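Local coordinates for protein beta-1,4-galactanase (PDB 1HJS) that hydrolyses the beta-1,4-galactosidic linkages of type I arabinogalactans, as a family 53 glycoside hydrolase of clan GH-A, at residues A1-R5 against A281-S285; T147-I153 against W190-V195; D180-D184 against S220-L226; G210-F216 against A242-W248. Numbering follows the deposited sequence.

Interaction 1: A1-R5 against A281-S285; sequences ALTYR and ANIVS. With SO4 (sulfate ion), chain H.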
# COMPACT_ATOMS: atom_id res chain seq x y z
N ALA A 1 -16.53 4.42 -10.16
CA ALA A 1 -16.82 3.20 -9.35
C ALA A 1 -15.97 3.18 -8.08
O ALA A 1 -16.51 3.16 -6.97
CB ALA A 1 -16.54 1.95 -10.19
N LEU A 2 -14.65 3.18 -8.24
CA LEU A 2 -13.75 3.16 -7.10
C LEU A 2 -13.72 4.48 -6.35
O LEU A 2 -13.73 5.56 -6.95
CB LEU A 2 -12.32 2.83 -7.55
CG LEU A 2 -12.04 1.43 -8.08
CD1 LEU A 2 -10.58 1.35 -8.52
CD2 LEU A 2 -12.33 0.40 -7.00
N THR A 3 -13.66 4.40 -5.02
CA THR A 3 -13.60 5.59 -4.19
C THR A 3 -12.17 6.12 -4.23
O THR A 3 -11.93 7.32 -4.36
CB THR A 3 -13.97 5.27 -2.74
OG1 THR A 3 -15.34 4.87 -2.68
CG2 THR A 3 -13.76 6.48 -1.84
N TYR A 4 -11.22 5.19 -4.14
CA TYR A 4 -9.80 5.54 -4.15
C TYR A 4 -9.12 5.07 -5.42
O TYR A 4 -9.05 3.87 -5.68
CB TYR A 4 -9.10 4.92 -2.94
CG TYR A 4 -9.77 5.23 -1.62
CD1 TYR A 4 -9.58 6.47 -1.00
CD2 TYR A 4 -10.63 4.31 -1.02
CE1 TYR A 4 -10.24 6.78 0.20
CE2 TYR A 4 -11.29 4.61 0.16
CZ TYR A 4 -11.09 5.85 0.77
OH TYR A 4 -11.77 6.15 1.92
N ARG A 5 -8.64 6.02 -6.21
CA ARG A 5 -7.92 5.72 -7.44
C ARG A 5 -6.53 6.25 -7.13
O ARG A 5 -6.29 7.45 -7.22
CB ARG A 5 -8.51 6.48 -8.63
CG ARG A 5 -9.97 6.15 -8.94
CD ARG A 5 -10.42 6.87 -10.21
NE ARG A 5 -10.22 8.31 -10.10
CZ ARG A 5 -11.05 9.14 -9.47
NH1 ARG A 5 -12.14 8.67 -8.89
NH2 ARG A 5 -10.77 10.43 -9.40
N ALA A 281 -9.20 -3.13 -11.26
CA ALA A 281 -10.07 -2.11 -10.68
C ALA A 281 -11.51 -2.58 -10.69
O ALA A 281 -12.23 -2.46 -9.70
CB ALA A 281 -9.94 -0.79 -11.45
N ASN A 282 -11.94 -3.13 -11.83
CA ASN A 282 -13.30 -3.59 -11.94
C ASN A 282 -13.58 -4.84 -11.14
O ASN A 282 -14.72 -5.10 -10.76
CB ASN A 282 -13.67 -3.77 -13.41
CG ASN A 282 -13.92 -2.43 -14.10
OD1 ASN A 282 -14.71 -1.63 -13.61
ND2 ASN A 282 -13.25 -2.20 -15.22
N ILE A 283 -12.54 -5.62 -10.86
CA ILE A 283 -12.72 -6.81 -10.04
C ILE A 283 -13.05 -6.31 -8.64
O ILE A 283 -14.00 -6.75 -8.01
CB ILE A 283 -11.46 -7.68 -10.00
CG1 ILE A 283 -11.25 -8.34 -11.37
CG2 ILE A 283 -11.58 -8.75 -8.91
CD1 ILE A 283 -9.92 -9.03 -11.51
N VAL A 284 -12.27 -5.33 -8.19
CA VAL A 284 -12.49 -4.73 -6.88
C VAL A 284 -13.89 -4.12 -6.79
O VAL A 284 -14.59 -4.31 -5.80
CB VAL A 284 -11.44 -3.63 -6.58
CG1 VAL A 284 -11.80 -2.90 -5.30
CG2 VAL A 284 -10.05 -4.25 -6.47
N SER A 285 -14.29 -3.40 -7.83
CA SER A 285 -15.61 -2.77 -7.83
C SER A 285 -16.75 -3.77 -7.81
O SER A 285 -17.85 -3.45 -7.37
CB SER A 285 -15.76 -1.84 -9.04
OG SER A 285 -14.89 -0.73 -8.94
S SO4 H . -13.21 11.94 -7.00
O1 SO4 H . -14.62 12.56 -7.51
O2 SO4 H . -13.53 10.60 -6.56
O3 SO4 H . -12.34 11.97 -7.97
O4 SO4 H . -12.89 12.76 -5.86
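L2 makes most of the contact between the N-terminal segment A1-R5 and the last turn of helix 270-285. Its CA-to-CB bond runs sideways, but the m,t rotamer extends the side chain so that the two methyls reach different residues of the helix: CD1 of L2 lies 3.7 Å from CB of A281, and CD2 of L2 lies 3.7 Å from CG1 of V284. S285 holds its hydroxyl in the m rotamer; its OG touches both L2 CD2 and A1 CB at 3.4 Å, so the polar atom borders the apolar patch. The CA-to-CB bond of V284 is directed toward A1-R5. Beyond L2 the chain enters barrel strand 4-8, and T3, Y4 and R5 are out of reach of A281-S285. L293 of strand 290-296 and the C-terminal I332 touch both L2 and A281. R5, in an m,t,m conformation, places its guanidinium beside a sulfate, probably from the crystallisation liquor: R5 NH2 donates to SO4 O3 at 2.6 Å, and R5 NH1 to SO4 O2 weakly at 3.3 Å. The contact itself is van der Waals, with 188 Å² buried, both sides summed, so shape and hydrophobic burial, not directional bonds, hold the chain start to this helix.

Interaction 2: T147-I153 against W190-V195; sequences TENWANI and WWYTNV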
# COMPACT_ATOMS: atom_id res chain seq x y z
N THR A 147 4.08 -14.64 13.51
CA THR A 147 3.08 -15.70 13.51
C THR A 147 3.86 -16.95 13.92
O THR A 147 5.02 -17.10 13.52
CB THR A 147 2.45 -15.90 12.11
OG1 THR A 147 3.47 -15.96 11.11
CG2 THR A 147 1.50 -14.76 11.79
N GLU A 148 3.25 -17.87 14.66
CA GLU A 148 1.85 -17.79 15.09
C GLU A 148 1.57 -17.24 16.49
O GLU A 148 0.75 -17.79 17.22
CB GLU A 148 1.23 -19.18 14.95
CG GLU A 148 1.40 -19.78 13.55
CD GLU A 148 1.48 -21.29 13.56
OE1 GLU A 148 0.49 -21.94 13.95
OE2 GLU A 148 2.53 -21.84 13.17
N ASN A 149 2.25 -16.16 16.86
CA ASN A 149 2.04 -15.49 18.14
C ASN A 149 0.76 -14.65 17.97
O ASN A 149 0.81 -13.42 18.05
CB ASN A 149 3.21 -14.56 18.47
CG ASN A 149 4.26 -15.20 19.37
OD1 ASN A 149 5.44 -14.81 19.35
ND2 ASN A 149 3.83 -16.16 20.18
N TRP A 150 -0.37 -15.31 17.72
CA TRP A 150 -1.64 -14.62 17.50
C TRP A 150 -2.04 -13.66 18.62
O TRP A 150 -2.51 -12.56 18.36
CB TRP A 150 -2.76 -15.63 17.28
CG TRP A 150 -2.52 -16.56 16.12
CD1 TRP A 150 -2.44 -17.92 16.16
CD2 TRP A 150 -2.34 -16.19 14.75
NE1 TRP A 150 -2.21 -18.43 14.90
CE2 TRP A 150 -2.15 -17.38 14.02
CE3 TRP A 150 -2.32 -14.96 14.07
CZ2 TRP A 150 -1.95 -17.39 12.63
CZ3 TRP A 150 -2.11 -14.97 12.69
CH2 TRP A 150 -1.93 -16.18 11.99
N ALA A 151 -1.87 -14.09 19.87
CA ALA A 151 -2.22 -13.24 21.00
C ALA A 151 -1.46 -11.92 20.93
O ALA A 151 -2.04 -10.85 21.09
CB ALA A 151 -1.92 -13.97 22.31
N ASN A 152 -0.15 -12.01 20.68
CA ASN A 152 0.68 -10.82 20.60
C ASN A 152 0.31 -9.94 19.40
O ASN A 152 0.26 -8.72 19.51
CB ASN A 152 2.17 -11.21 20.51
CG ASN A 152 2.73 -11.65 21.85
OD1 ASN A 152 2.02 -11.70 22.86
ND2 ASN A 152 4.02 -11.97 21.87
N ILE A 153 0.06 -10.56 18.26
CA ILE A 153 -0.31 -9.83 17.06
C ILE A 153 -1.60 -9.04 17.28
O ILE A 153 -1.68 -7.85 16.98
CB ILE A 153 -0.51 -10.78 15.86
CG1 ILE A 153 0.83 -11.45 15.52
CG2 ILE A 153 -1.05 -10.02 14.66
CD1 ILE A 153 0.72 -12.52 14.46
N TRP A 190 -7.08 -17.73 7.10
CA TRP A 190 -6.27 -18.26 8.20
C TRP A 190 -5.80 -17.13 9.12
O TRP A 190 -5.90 -17.23 10.35
CB TRP A 190 -5.06 -18.99 7.60
CG TRP A 190 -3.97 -19.34 8.57
CD1 TRP A 190 -3.96 -20.35 9.49
CD2 TRP A 190 -2.69 -18.69 8.67
NE1 TRP A 190 -2.76 -20.37 10.16
CE2 TRP A 190 -1.96 -19.37 9.68
CE3 TRP A 190 -2.10 -17.61 8.01
CZ2 TRP A 190 -0.66 -18.99 10.04
CZ3 TRP A 190 -0.80 -17.24 8.37
CH2 TRP A 190 -0.10 -17.93 9.38
N TRP A 191 -5.31 -16.05 8.53
CA TRP A 191 -4.80 -14.92 9.29
C TRP A 191 -5.87 -14.20 10.10
O TRP A 191 -5.76 -14.10 11.33
CB TRP A 191 -4.11 -13.92 8.35
CG TRP A 191 -3.19 -12.97 9.06
CD1 TRP A 191 -1.86 -13.12 9.29
CD2 TRP A 191 -3.55 -11.71 9.64
NE1 TRP A 191 -1.36 -12.04 9.97
CE2 TRP A 191 -2.38 -11.15 10.20
CE3 TRP A 191 -4.76 -10.99 9.74
CZ2 TRP A 191 -2.37 -9.91 10.84
CZ3 TRP A 191 -4.75 -9.75 10.39
CH2 TRP A 191 -3.56 -9.23 10.93
N TYR A 192 -6.89 -13.68 9.43
CA TYR A 192 -7.95 -12.95 10.12
C TYR A 192 -8.68 -13.79 11.16
O TYR A 192 -8.99 -13.30 12.25
CB TYR A 192 -8.95 -12.38 9.11
CG TYR A 192 -8.43 -11.15 8.39
CD1 TYR A 192 -8.20 -9.96 9.08
CD2 TYR A 192 -8.14 -11.18 7.02
CE1 TYR A 192 -7.69 -8.83 8.43
CE2 TYR A 192 -7.63 -10.06 6.36
CZ TYR A 192 -7.41 -8.89 7.07
OH TYR A 192 -6.89 -7.79 6.42
N THR A 193 -8.94 -15.05 10.85
CA THR A 193 -9.64 -15.92 11.79
C THR A 193 -8.85 -16.06 13.10
O THR A 193 -9.40 -15.89 14.19
CB THR A 193 -9.88 -17.31 11.20
OG1 THR A 193 -10.75 -17.20 10.06
CG2 THR A 193 -10.53 -18.23 12.23
N ASN A 194 -7.56 -16.35 12.99
CA ASN A 194 -6.73 -16.53 14.17
C ASN A 194 -6.45 -15.25 14.94
O ASN A 194 -6.32 -15.27 16.16
CB ASN A 194 -5.42 -17.21 13.78
CG ASN A 194 -5.59 -18.70 13.54
OD1 ASN A 194 -5.99 -19.43 14.44
ND2 ASN A 194 -5.30 -19.14 12.32
N VAL A 195 -6.36 -14.13 14.24
CA VAL A 195 -6.12 -12.86 14.90
C VAL A 195 -7.37 -12.40 15.64
O VAL A 195 -7.29 -11.99 16.80
CB VAL A 195 -5.70 -11.78 13.88
CG1 VAL A 195 -5.71 -10.41 14.54
CG2 VAL A 195 -4.30 -12.09 13.36
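Two helical segments approach most closely where W150 CA and V195 CA are 5.5 Å apart. T147-I153 starts as a loop with a cis peptide before E148 and an inverse gamma turn centred on N149, the N-cap position; helix 150-165 begins directly after it. W190-V195 is helical throughout, within helix 185-196. W150, the first residue of helix 150-165, provides the main side chain and fits as a knob into the hole formed by W190, W191, N194 and V195. Its indole presents its edge to two ring faces. The six-membered rings of W150 and W190 have centroids 4.9 Å apart with planes at 77°, while the six-membered ring of W150 meets the five-membered ring of W191 at 5.5 Å and 84°, both T-shaped pairs. One face of W150 receives N194, whose CB lies 3.4 Å from the centroid of the W150 five-membered ring in a CH-pi contact; N194 ND2 is turned back to its own helix, donating to W190 O at 2.8 Å. V195 CG2 packs 3.6 Å from W150 CE3, and I153 CG2 continues the apolar contact to W191 CZ2 at 4.0 Å. W191 also rests on I177 and L179 of strand 174-179. An aromatic cluster thus joins two consecutive outer helices of the TIM barrel, those following its fourth and fifth strands.

Interaction 3: D180-D184 against S220-L226; sequences DNGWD and SATLSAL. With PEG (di(hydroxyethyl)ether), chain M.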
# COMPACT_ATOMS: atom_id res chain seq x y z
N ASP A 180 -0.43 -9.58 2.15
CA ASP A 180 -0.00 -9.80 0.77
C ASP A 180 -0.88 -10.88 0.13
O ASP A 180 -1.84 -11.35 0.74
CB ASP A 180 1.47 -10.23 0.75
CG ASP A 180 1.67 -11.62 1.32
OD1 ASP A 180 1.00 -11.97 2.31
OD2 ASP A 180 2.52 -12.36 0.77
N ASN A 181 -0.54 -11.26 -1.10
CA ASN A 181 -1.26 -12.30 -1.84
C ASN A 181 -2.78 -12.27 -1.69
O ASN A 181 -3.40 -13.21 -1.18
CB ASN A 181 -0.73 -13.68 -1.44
CG ASN A 181 0.75 -13.86 -1.73
OD1 ASN A 181 1.29 -13.22 -2.63
ND2 ASN A 181 1.41 -14.74 -0.99
N GLY A 182 -3.40 -11.19 -2.17
CA GLY A 182 -4.84 -11.05 -2.08
C GLY A 182 -5.62 -12.17 -2.74
O GLY A 182 -6.80 -12.38 -2.42
N TRP A 183 -4.98 -12.89 -3.66
CA TRP A 183 -5.63 -13.99 -4.37
C TRP A 183 -5.71 -15.26 -3.53
O TRP A 183 -6.47 -16.17 -3.85
CB TRP A 183 -4.85 -14.31 -5.65
CG TRP A 183 -3.39 -14.54 -5.39
CD1 TRP A 183 -2.39 -13.61 -5.44
CD2 TRP A 183 -2.77 -15.77 -4.99
NE1 TRP A 183 -1.19 -14.18 -5.10
CE2 TRP A 183 -1.39 -15.51 -4.81
CE3 TRP A 183 -3.24 -17.07 -4.75
CZ2 TRP A 183 -0.48 -16.49 -4.42
CZ3 TRP A 183 -2.34 -18.05 -4.36
CH2 TRP A 183 -0.97 -17.76 -4.20
N ASP A 184 -4.91 -15.32 -2.46
CA ASP A 184 -4.85 -16.49 -1.59
C ASP A 184 -5.87 -16.45 -0.46
O ASP A 184 -5.54 -16.06 0.66
CB ASP A 184 -3.43 -16.61 -1.02
CG ASP A 184 -3.21 -17.91 -0.26
OD1 ASP A 184 -4.17 -18.68 -0.09
OD2 ASP A 184 -2.06 -18.15 0.16
N SER A 220 -0.44 -18.54 -9.64
CA SER A 220 -1.69 -18.72 -8.90
C SER A 220 -2.46 -17.41 -8.73
O SER A 220 -3.64 -17.43 -8.38
CB SER A 220 -1.41 -19.32 -7.52
OG SER A 220 -0.87 -20.63 -7.64
N ALA A 221 -1.80 -16.29 -9.00
CA ALA A 221 -2.42 -14.97 -8.85
C ALA A 221 -3.34 -14.61 -10.01
O ALA A 221 -3.18 -13.57 -10.66
CB ALA A 221 -1.33 -13.90 -8.70
N THR A 222 -4.32 -15.47 -10.28
CA THR A 222 -5.26 -15.23 -11.36
C THR A 222 -6.29 -14.18 -10.93
O THR A 222 -6.50 -13.96 -9.74
CB THR A 222 -6.03 -16.50 -11.74
OG1 THR A 222 -6.70 -17.02 -10.58
CG2 THR A 222 -5.08 -17.55 -12.30
N LEU A 223 -6.91 -13.54 -11.91
CA LEU A 223 -7.94 -12.56 -11.62
C LEU A 223 -9.12 -13.30 -11.00
O LEU A 223 -9.84 -12.76 -10.16
CB LEU A 223 -8.37 -11.85 -12.90
CG LEU A 223 -7.26 -11.02 -13.56
CD1 LEU A 223 -7.73 -10.49 -14.90
CD2 LEU A 223 -6.88 -9.86 -12.64
N SER A 224 -9.31 -14.55 -11.43
CA SER A 224 -10.40 -15.36 -10.90
C SER A 224 -10.20 -15.62 -9.41
O SER A 224 -11.13 -15.52 -8.62
CB SER A 224 -10.49 -16.69 -11.66
OG SER A 224 -9.30 -17.44 -11.50
N ALA A 225 -8.97 -15.94 -9.02
CA ALA A 225 -8.66 -16.21 -7.62
C ALA A 225 -8.81 -14.94 -6.78
O ALA A 225 -9.22 -14.99 -5.63
CB ALA A 225 -7.25 -16.77 -7.48
N LEU A 226 -8.45 -13.79 -7.36
CA LEU A 226 -8.58 -12.52 -6.65
C LEU A 226 -10.06 -12.25 -6.39
O LEU A 226 -10.45 -11.91 -5.28
CB LEU A 226 -7.98 -11.38 -7.47
CG LEU A 226 -8.09 -9.99 -6.83
CD1 LEU A 226 -7.33 -9.96 -5.52
CD2 LEU A 226 -7.56 -8.94 -7.79
C1 PEG M . -7.47 -19.72 -2.42
O1 PEG M . -6.90 -20.46 -1.30
C2 PEG M . -6.35 -19.51 -3.41
O2 PEG M . -6.12 -20.44 -4.50
C3 PEG M . -5.03 -20.12 -5.36
C4 PEG M . -5.15 -20.58 -6.84
O4 PEG M . -5.67 -19.64 -7.81
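At the catalytic end of the TIM barrel, the loop after the fifth strand, D180-D184, packs on the one after the sixth, S220-L226, at the start of helix 223-237. The first turns as a type I beta turn from N181 to D184, closed by D184 N to N181 O at 2.9 Å. The second is an inverse gamma turn at A221 followed by the helix N-cap T222, whose OG1 accepts from A225 N at 3.0 Å. W183 makes most of the contact. One face of its indole lies against the gamma turn: A221 CA is 3.7 Å from the centroid of the five-membered ring and S220 CB 3.9 Å from that of the six-membered ring, both CH-pi contacts. The backbones come very close, W183 CA to L226 CA being 4.0 Å, a fit helped by the small A225, whose CB is 3.9 Å from W183 CB. G182 O is hydrogen-bonded to the S229 hydroxyl further along the helix, and D180 forms a salt bridge with R137. A di(hydroxyethyl)ether molecule lies along the rim of the contact, reaching the W183 ring edge; its O4 donates to S220 O at 3.1 Å, and its O1 reaches D184 OD1 in a weak bond of 3.5 Å.

Interaction 4: G210-F216 against A242-W248; sequences GVSFYPF and AVVETNW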
# COMPACT_ATOMS: atom_id res chain seq x y z
N GLY A 210 -6.76 -4.46 3.20
CA GLY A 210 -6.05 -4.21 1.96
C GLY A 210 -5.25 -5.43 1.57
O GLY A 210 -4.82 -6.20 2.43
N VAL A 211 -5.05 -5.63 0.27
CA VAL A 211 -4.27 -6.77 -0.20
C VAL A 211 -3.34 -6.34 -1.32
O VAL A 211 -3.65 -5.41 -2.07
CB VAL A 211 -5.17 -7.89 -0.76
CG1 VAL A 211 -6.13 -8.38 0.31
CG2 VAL A 211 -5.93 -7.40 -1.99
N SER A 212 -2.20 -7.01 -1.42
CA SER A 212 -1.27 -6.75 -2.50
C SER A 212 -1.69 -7.75 -3.57
O SER A 212 -2.15 -8.85 -3.25
CB SER A 212 0.17 -7.04 -2.08
OG SER A 212 0.60 -6.18 -1.03
N PHE A 213 -1.55 -7.38 -4.84
CA PHE A 213 -1.90 -8.27 -5.93
C PHE A 213 -0.94 -8.02 -7.09
O PHE A 213 -1.06 -7.02 -7.80
CB PHE A 213 -3.34 -8.06 -6.40
CG PHE A 213 -3.75 -8.98 -7.51
CD1 PHE A 213 -3.90 -10.34 -7.28
CD2 PHE A 213 -3.96 -8.49 -8.79
CE1 PHE A 213 -4.26 -11.21 -8.32
CE2 PHE A 213 -4.32 -9.35 -9.84
CZ PHE A 213 -4.46 -10.71 -9.60
N TYR A 214 0.01 -8.94 -7.25
CA TYR A 214 1.01 -8.85 -8.31
C TYR A 214 0.89 -10.08 -9.21
O TYR A 214 0.58 -11.18 -8.74
CB TYR A 214 2.41 -8.79 -7.70
CG TYR A 214 2.73 -7.47 -7.02
CD1 TYR A 214 3.00 -6.33 -7.78
CD2 TYR A 214 2.78 -7.37 -5.63
CE1 TYR A 214 3.32 -5.12 -7.16
CE2 TYR A 214 3.09 -6.16 -5.01
CZ TYR A 214 3.37 -5.05 -5.78
OH TYR A 214 3.70 -3.85 -5.18
N PRO A 215 1.13 -9.92 -10.52
CA PRO A 215 1.02 -11.04 -11.44
C PRO A 215 2.30 -11.83 -11.69
O PRO A 215 2.26 -12.88 -12.33
CB PRO A 215 0.54 -10.37 -12.72
CG PRO A 215 1.37 -9.10 -12.71
CD PRO A 215 1.27 -8.64 -11.25
N PHE A 216 3.43 -11.35 -11.19
CA PHE A 216 4.71 -12.00 -11.45
C PHE A 216 5.46 -12.70 -10.32
O PHE A 216 6.68 -12.85 -10.40
CB PHE A 216 5.65 -10.99 -12.13
CG PHE A 216 5.55 -9.60 -11.56
CD1 PHE A 216 5.79 -9.36 -10.21
CD2 PHE A 216 5.22 -8.53 -12.38
CE1 PHE A 216 5.70 -8.07 -9.68
CE2 PHE A 216 5.12 -7.23 -11.86
CZ PHE A 216 5.37 -7.01 -10.51
N ALA A 242 -9.64 -3.15 -0.57
CA ALA A 242 -8.83 -2.48 -1.59
C ALA A 242 -7.56 -3.24 -1.94
O ALA A 242 -6.97 -3.93 -1.11
CB ALA A 242 -8.46 -1.08 -1.12
N VAL A 243 -7.17 -3.12 -3.21
CA VAL A 243 -5.92 -3.70 -3.67
C VAL A 243 -5.02 -2.50 -3.48
O VAL A 243 -5.14 -1.50 -4.19
CB VAL A 243 -6.00 -4.08 -5.17
CG1 VAL A 243 -4.60 -4.42 -5.69
CG2 VAL A 243 -6.92 -5.29 -5.35
N VAL A 244 -4.12 -2.58 -2.51
CA VAL A 244 -3.25 -1.46 -2.19
C VAL A 244 -1.88 -1.47 -2.85
O VAL A 244 -1.10 -0.53 -2.69
CB VAL A 244 -3.10 -1.33 -0.66
CG1 VAL A 244 -4.47 -1.17 -0.04
CG2 VAL A 244 -2.41 -2.56 -0.08
N GLU A 245 -1.58 -2.53 -3.60
CA GLU A 245 -0.32 -2.64 -4.32
C GLU A 245 -0.54 -3.54 -5.53
O GLU A 245 -1.10 -4.63 -5.40
CB GLU A 245 0.78 -3.24 -3.45
CG GLU A 245 1.50 -2.25 -2.54
CD GLU A 245 2.74 -2.83 -1.89
OE1 GLU A 245 3.43 -3.65 -2.55
OE2 GLU A 245 3.05 -2.47 -0.74
N THR A 246 -0.11 -3.08 -6.70
CA THR A 246 -0.21 -3.87 -7.92
C THR A 246 0.70 -3.25 -8.98
O THR A 246 1.04 -2.06 -8.91
CB THR A 246 -1.67 -3.96 -8.45
OG1 THR A 246 -1.76 -4.99 -9.44
CG2 THR A 246 -2.11 -2.63 -9.06
N ASN A 247 1.11 -4.07 -9.95
CA ASN A 247 2.00 -3.66 -11.03
C ASN A 247 1.66 -4.49 -12.27
O ASN A 247 1.08 -5.57 -12.17
CB ASN A 247 3.46 -4.01 -10.71
CG ASN A 247 4.21 -2.95 -9.92
OD1 ASN A 247 5.35 -3.18 -9.52
ND2 ASN A 247 3.59 -1.79 -9.72
N TRP A 248 2.02 -3.96 -13.44
CA TRP A 248 1.90 -4.68 -14.71
C TRP A 248 3.08 -4.16 -15.52
O TRP A 248 3.29 -2.95 -15.64
CB TRP A 248 0.60 -4.42 -15.46
CG TRP A 248 0.57 -5.29 -16.69
CD1 TRP A 248 0.91 -4.92 -17.96
CD2 TRP A 248 0.29 -6.69 -16.75
NE1 TRP A 248 0.87 -6.01 -18.80
CE2 TRP A 248 0.49 -7.11 -18.08
CE3 TRP A 248 -0.10 -7.64 -15.79
CZ2 TRP A 248 0.32 -8.44 -18.49
CZ3 TRP A 248 -0.28 -8.97 -16.20
CH2 TRP A 248 -0.07 -9.35 -17.54
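V243 lies at the apolar centre, with its CG2 4.1 Å from V211 CG2 and its CG1 3.9 Å from F213 CB. This side of the sheet faces the outer helices: L230 and M233 touch V211, and V284 touches V243. Farther along, P215 CG packs 3.7 Å from W248 CE3, and the W248 ring stacks on F276. Between these side chains run the parallel neighbours 208-212 and 240-245, whose short segments are inclined at 48°. V211 N donates to A242 O and V244 N to V211 O, both at 2.9 Å; then F213 N donates to E245 O at 2.8 Å, so the register has slipped by one residue past V244. Beyond the strand pairing, the T246 side chain donates from OG1 to F213 O at 2.7 Å. The polar edge is inside the barrel mouth. There Y214 OH donates to OE1 of E245, the nucleophile, at 2.7 Å, and one face of the Y214 ring lies over the E245 backbone carbon. E245 OE2 has R45 as salt-bridge partner, while S212 OG is hydrogen-bonded to the proton donor E135 and to H178. Backbone bonds and buried aliphatic groups fix the strand ends, and the bonds from Y214 and R45 probably hold the E245 carboxylate in place, consistent with stabilising its charged form for nucleophilic attack.

Overall arrangement
From the N terminus, interaction 1 closes the longest loop: it brings the start of the first barrel strand to helix 270-285, just ahead of the eighth strand, and the other three contacts nest within it. Interaction 2 comes next, joining the helices after strands four and five. It crosses interaction 3, whose first segment, 180-184, falls between 147-153 and 190-195, but closes before interaction 4 opens. Interactions 3 and 4 cross as well and touch, with G182 N near S212 O, so the loops after strands five and six are tied to strands six and seven. Interaction 1 meets both, through I283 on L223 and V284 on V243; interaction 2 stands apart.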